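Local coordinates for Fe-regulated protein B (Neisseria meningitidis, PDB 4AIP) that serves as an iron-regulated TonB-dependent transporter of the meningococcal outer membrane, probably taking up iron in siderophore-bound form, at residues S65-K77 against P141-A153. Residues are numbered along the deposited sequence; the frame is centred on the assembly and turned at random.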
loop_
_atom_site.group_PDB
_atom_site.type_symbol
_atom_site.label_atom_id
_atom_site.label_comp_id
_atom_site.label_asym_id
_atom_site.label_seq_id
_atom_site.Cartn_x
_atom_site.Cartn_y
_atom_site.Cartn_z
ATOM N N SER B 65 44.731 -4.405 7.353
ATOM C CA SER B 65 43.379 -4.838 7.120
ATOM C C SER B 65 42.377 -4.169 8.086
ATOM O O SER B 65 41.166 -4.511 8.119
ATOM C CB SER B 65 43.345 -6.364 7.291
ATOM O OG SER B 65 42.077 -6.863 7.057
ATOM N N LYS B 66 42.871 -3.218 8.868
ATOM C CA LYS B 66 42.039 -2.577 9.854
ATOM C C LYS B 66 41.031 -1.500 9.322
ATOM O O LYS B 66 40.001 -1.245 9.942
ATOM C CB LYS B 66 42.935 -2.060 10.945
ATOM C CG LYS B 66 42.366 -1.032 11.836
ATOM C CD LYS B 66 43.505 -0.350 12.557
ATOM C CE LYS B 66 43.031 0.754 13.519
ATOM N NZ LYS B 66 42.185 0.212 14.615
ATOM N N ILE B 67 41.338 -0.918 8.174
ATOM C CA ILE B 67 40.446 0.004 7.510
ATOM C C ILE B 67 40.361 -0.522 6.114
ATOM O O ILE B 67 41.375 -0.623 5.418
ATOM C CB ILE B 67 40.990 1.483 7.532
ATOM C CG1 ILE B 67 40.930 2.028 8.959
ATOM C CG2 ILE B 67 40.160 2.388 6.668
ATOM C CD1 ILE B 67 41.775 3.298 9.169
ATOM N N ARG B 68 39.150 -0.904 5.738
ATOM C CA ARG B 68 38.904 -1.371 4.395
ATOM C C ARG B 68 37.865 -0.439 3.797
ATOM O O ARG B 68 36.679 -0.431 4.193
ATOM C CB ARG B 68 38.512 -2.832 4.370
ATOM C CG ARG B 68 39.391 -3.681 3.439
ATOM C CD ARG B 68 39.451 -5.092 4.012
ATOM N NE ARG B 68 39.981 -6.062 3.034
ATOM C CZ ARG B 68 40.372 -7.311 3.350
ATOM N NH1 ARG B 68 40.323 -7.736 4.621
ATOM N NH2 ARG B 68 40.871 -8.123 2.404
ATOM N N THR B 69 38.362 0.407 2.899
ATOM C CA THR B 69 37.570 1.422 2.258
ATOM C C THR B 69 36.980 0.802 1.015
ATOM O O THR B 69 37.673 0.143 0.276
ATOM C CB THR B 69 38.431 2.706 1.930
ATOM O OG1 THR B 69 38.856 3.327 3.157
ATOM C CG2 THR B 69 37.631 3.729 1.105
ATOM N N ASN B 70 35.695 1.061 0.777
ATOM C CA ASN B 70 35.043 0.690 -0.479
ATOM C C ASN B 70 35.146 -0.778 -0.761
ATOM O O ASN B 70 35.600 -1.176 -1.822
ATOM C CB ASN B 70 35.637 1.467 -1.666
ATOM C CG ASN B 70 35.162 2.900 -1.721
ATOM O OD1 ASN B 70 34.448 3.363 -0.852
ATOM N ND2 ASN B 70 35.544 3.601 -2.765
ATOM N N ILE B 71 34.746 -1.575 0.220
ATOM C CA ILE B 71 34.697 -3.027 0.075
ATOM C C ILE B 71 33.732 -3.391 -1.032
ATOM O O ILE B 71 33.998 -4.254 -1.841
ATOM C CB ILE B 71 34.175 -3.680 1.356
ATOM C CG1 ILE B 71 35.264 -3.766 2.394
ATOM C CG2 ILE B 71 33.688 -5.076 1.125
ATOM C CD1 ILE B 71 34.695 -4.222 3.684
ATOM N N VAL B 72 32.606 -2.704 -1.047
ATOM C CA VAL B 72 31.628 -2.869 -2.091
ATOM C C VAL B 72 31.488 -1.556 -2.804
ATOM O O VAL B 72 31.321 -0.530 -2.178
ATOM C CB VAL B 72 30.266 -3.255 -1.506
ATOM C CG1 VAL B 72 29.295 -3.497 -2.616
ATOM C CG2 VAL B 72 30.409 -4.483 -0.588
ATOM N N THR B 73 31.575 -1.598 -4.120
ATOM C CA THR B 73 31.313 -0.431 -4.896
ATOM C C THR B 73 29.984 -0.669 -5.580
ATOM O O THR B 73 29.538 -1.811 -5.791
ATOM C CB THR B 73 32.351 -0.115 -5.999
ATOM O OG1 THR B 73 32.531 -1.195 -6.843
ATOM C CG2 THR B 73 33.574 -0.008 -5.546
ATOM N N LEU B 74 29.339 0.432 -5.927
ATOM C CA LEU B 74 28.085 0.376 -6.642
ATOM C C LEU B 74 28.208 -0.428 -7.965
ATOM O O LEU B 74 27.297 -1.147 -8.349
ATOM C CB LEU B 74 27.623 1.794 -6.992
ATOM C CG LEU B 74 26.247 1.836 -7.649
ATOM C CD1 LEU B 74 25.194 1.245 -6.712
ATOM C CD2 LEU B 74 25.867 3.275 -7.943
ATOM N N GLN B 75 29.303 -0.266 -8.674
ATOM C CA GLN B 75 29.429 -0.887 -9.945
ATOM C C GLN B 75 29.593 -2.424 -9.739
ATOM O O GLN B 75 29.023 -3.237 -10.484
ATOM C CB GLN B 75 30.601 -0.224 -10.649
ATOM C CG GLN B 75 31.643 -1.180 -11.185
ATOM C CD GLN B 75 31.273 -1.589 -12.585
ATOM O OE1 GLN B 75 30.288 -2.310 -12.813
ATOM N NE2 GLN B 75 32.025 -1.078 -13.553
ATOM N N GLN B 76 30.312 -2.818 -8.685
ATOM C CA GLN B 76 30.379 -4.208 -8.306
ATOM C C GLN B 76 29.062 -4.699 -7.872
ATOM O O GLN B 76 28.628 -5.727 -8.363
ATOM C CB GLN B 76 31.291 -4.407 -7.109
ATOM C CG GLN B 76 32.774 -4.404 -7.401
ATOM C CD GLN B 76 33.584 -4.573 -6.075
ATOM O OE1 GLN B 76 33.141 -4.182 -4.970
ATOM N NE2 GLN B 76 34.764 -5.177 -6.196
ATOM N N LYS B 77 28.419 -4.001 -6.935
ATOM C CA LYS B 77 27.069 -4.369 -6.440
ATOM C C LYS B 77 26.037 -4.620 -7.588
ATOM O O LYS B 77 25.147 -5.539 -7.498
ATOM C CB LYS B 77 26.587 -3.249 -5.514
ATOM C CG LYS B 77 25.675 -3.655 -4.438
ATOM C CD LYS B 77 25.198 -2.390 -3.712
ATOM C CE LYS B 77 23.951 -1.804 -4.498
ATOM N NZ LYS B 77 23.903 -0.328 -4.249
ATOM N N PRO B 141 21.043 -2.855 1.025
ATOM C CA PRO B 141 22.140 -2.421 0.148
ATOM C C PRO B 141 21.608 -1.770 -1.107
ATOM O O PRO B 141 22.366 -1.131 -1.882
ATOM C CB PRO B 141 22.854 -3.740 -0.219
ATOM C CG PRO B 141 21.816 -4.826 0.025
ATOM C CD PRO B 141 21.000 -4.314 1.208
ATOM N N ALA B 142 20.315 -1.939 -1.342
ATOM C CA ALA B 142 19.712 -1.284 -2.516
ATOM C C ALA B 142 19.851 0.235 -2.359
ATOM O O ALA B 142 20.075 0.925 -3.330
ATOM C CB ALA B 142 18.238 -1.696 -2.678
ATOM N N LEU B 143 19.784 0.741 -1.125
ATOM C CA LEU B 143 20.025 2.178 -0.876
ATOM C C LEU B 143 21.483 2.658 -1.092
ATOM O O LEU B 143 21.732 3.874 -1.295
ATOM C CB LEU B 143 19.556 2.562 0.527
ATOM C CG LEU B 143 18.105 2.246 0.852
ATOM C CD1 LEU B 143 17.867 2.231 2.373
ATOM C CD2 LEU B 143 17.185 3.272 0.170
ATOM N N VAL B 144 22.451 1.738 -1.070
ATOM C CA VAL B 144 23.803 2.194 -0.773
ATOM C C VAL B 144 24.673 2.313 -1.995
ATOM O O VAL B 144 24.412 1.645 -2.979
ATOM C CB VAL B 144 24.486 1.359 0.405
ATOM C CG1 VAL B 144 23.496 1.011 1.447
ATOM C CG2 VAL B 144 25.040 0.086 -0.073
ATOM N N LYS B 145 25.678 3.188 -1.964
ATOM C CA LYS B 145 26.629 3.236 -3.067
ATOM C C LYS B 145 27.978 2.694 -2.710
ATOM O O LYS B 145 28.688 2.260 -3.581
ATOM C CB LYS B 145 26.770 4.631 -3.669
ATOM C CG LYS B 145 27.877 5.457 -3.133
ATOM C CD LYS B 145 27.497 6.920 -3.098
ATOM C CE LYS B 145 28.700 7.813 -2.885
ATOM N NZ LYS B 145 29.613 7.904 -4.034
ATOM N N VAL B 146 28.357 2.747 -1.446
ATOM C CA VAL B 146 29.591 2.144 -0.966
ATOM C C VAL B 146 29.384 1.594 0.439
ATOM O O VAL B 146 28.556 2.111 1.226
ATOM C CB VAL B 146 30.769 3.147 -0.926
ATOM C CG1 VAL B 146 31.375 3.316 -2.300
ATOM C CG2 VAL B 146 30.360 4.502 -0.465
ATOM N N VAL B 147 30.106 0.504 0.707
ATOM C CA VAL B 147 30.279 -0.037 2.043
ATOM C C VAL B 147 31.771 -0.100 2.306
ATOM O O VAL B 147 32.554 -0.515 1.443
ATOM C CB VAL B 147 29.640 -1.426 2.183
ATOM C CG1 VAL B 147 29.675 -1.868 3.594
ATOM C CG2 VAL B 147 28.189 -1.382 1.710
ATOM N N SER B 148 32.158 0.337 3.502
ATOM C CA SER B 148 33.520 0.307 4.015
ATOM C C SER B 148 33.433 -0.219 5.445
ATOM O O SER B 148 32.338 -0.339 6.017
ATOM C CB SER B 148 34.097 1.736 4.057
ATOM O OG SER B 148 34.420 2.268 2.757
ATOM N N VAL B 149 34.582 -0.539 6.019
ATOM C CA VAL B 149 34.653 -1.144 7.374
ATOM C C VAL B 149 35.852 -0.544 8.114
ATOM O O VAL B 149 36.868 -0.178 7.516
ATOM C CB VAL B 149 34.683 -2.716 7.311
ATOM C CG1 VAL B 149 35.977 -3.170 6.765
ATOM C CG2 VAL B 149 34.419 -3.366 8.640
ATOM N N GLN B 150 35.681 -0.363 9.404
ATOM C CA GLN B 150 36.759 0.099 10.256
ATOM C C GLN B 150 36.650 -0.736 11.512
ATOM O O GLN B 150 35.543 -0.858 12.108
ATOM C CB GLN B 150 36.725 1.645 10.485
ATOM C CG GLN B 150 36.028 2.192 11.753
ATOM C CD GLN B 150 36.791 2.013 13.130
ATOM O OE1 GLN B 150 37.935 1.533 13.239
ATOM N NE2 GLN B 150 36.099 2.406 14.190
ATOM N N LYS B 151 37.780 -1.324 11.902
ATOM C CA LYS B 151 37.768 -2.427 12.873
ATOM C C LYS B 151 38.484 -2.009 14.113
ATOM O O LYS B 151 39.505 -1.320 14.034
ATOM C CB LYS B 151 38.435 -3.658 12.280
ATOM C CG LYS B 151 37.873 -4.063 10.936
ATOM C CD LYS B 151 38.499 -5.397 10.438
ATOM C CE LYS B 151 38.596 -5.340 8.923
ATOM N NZ LYS B 151 38.793 -6.640 8.258
ATOM N N GLY B 152 37.949 -2.406 15.270
ATOM C CA GLY B 152 38.572 -2.026 16.568
ATOM C C GLY B 152 38.384 -0.523 16.865
ATOM O O GLY B 152 37.519 0.167 16.244
ATOM N N ALA B 153 39.190 -0.012 17.802
ATOM C CA ALA B 153 39.111 1.371 18.262
ATOM C C ALA B 153 39.631 2.281 17.157
ATOM O O ALA B 153 40.695 2.019 16.566
ATOM C CB ALA B 153 39.889 1.554 19.543
#
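Lys-66 NZ is gripped by two backbone carbonyls of segment 141-153, Lys-151 O at 3.1 Å and Ala-153 O at 3.0 Å. It meets the first nearly head-on, while the second receives it from 30° outside its plane. The side chain runs straight until its last torsion (chi4 63°), whose bend turns the ammonium onto both oxygens at and just beyond the end of strand 146-151. How an edge strand is stitched on and then shifted in register is well illustrated here. Arg-68 and Val-149 form an antiparallel hydrogen-bonded pair, Val-149 N reaching Arg-68 O at 2.8 Å. A classic bulge follows, in which Ile-71 and Val-72 both face Val-147 through weak bonds to its carbonyl. Within this irregularity the Ser-148 hydroxyl substitutes for a main-chain acceptor: OG takes the N-H of Asn-70 at 2.6 Å, almost straight at 173°. On one face of the strands Val-149 CG1 touches both Arg-68 CB and Ile-71 CD1, 3.5 Å from each, and the Val-72 and Val-147 side chains lie alongside each other, covered by Leu-88 and Met-85 of helix 85-88. Beyond, a capping box between Thr-73 and Gln-76 starts a short helix, from which Lys-77 NZ bonds to Pro-141 O at 2.9 Å; that oxygen also accepts from Val-144 N. The Arg-68 and Lys-151 cations, 4.1 Å apart (NH1 to NZ), converge on Glu-590 of the barrel, with which each forms a salt bridge. Strand 67-73 is thus joined to the plug sheet by main-chain bonds and by lysines at both ends of the pairing, and the shared carboxylate implies an electrostatic tie between the plug and the barrel around it.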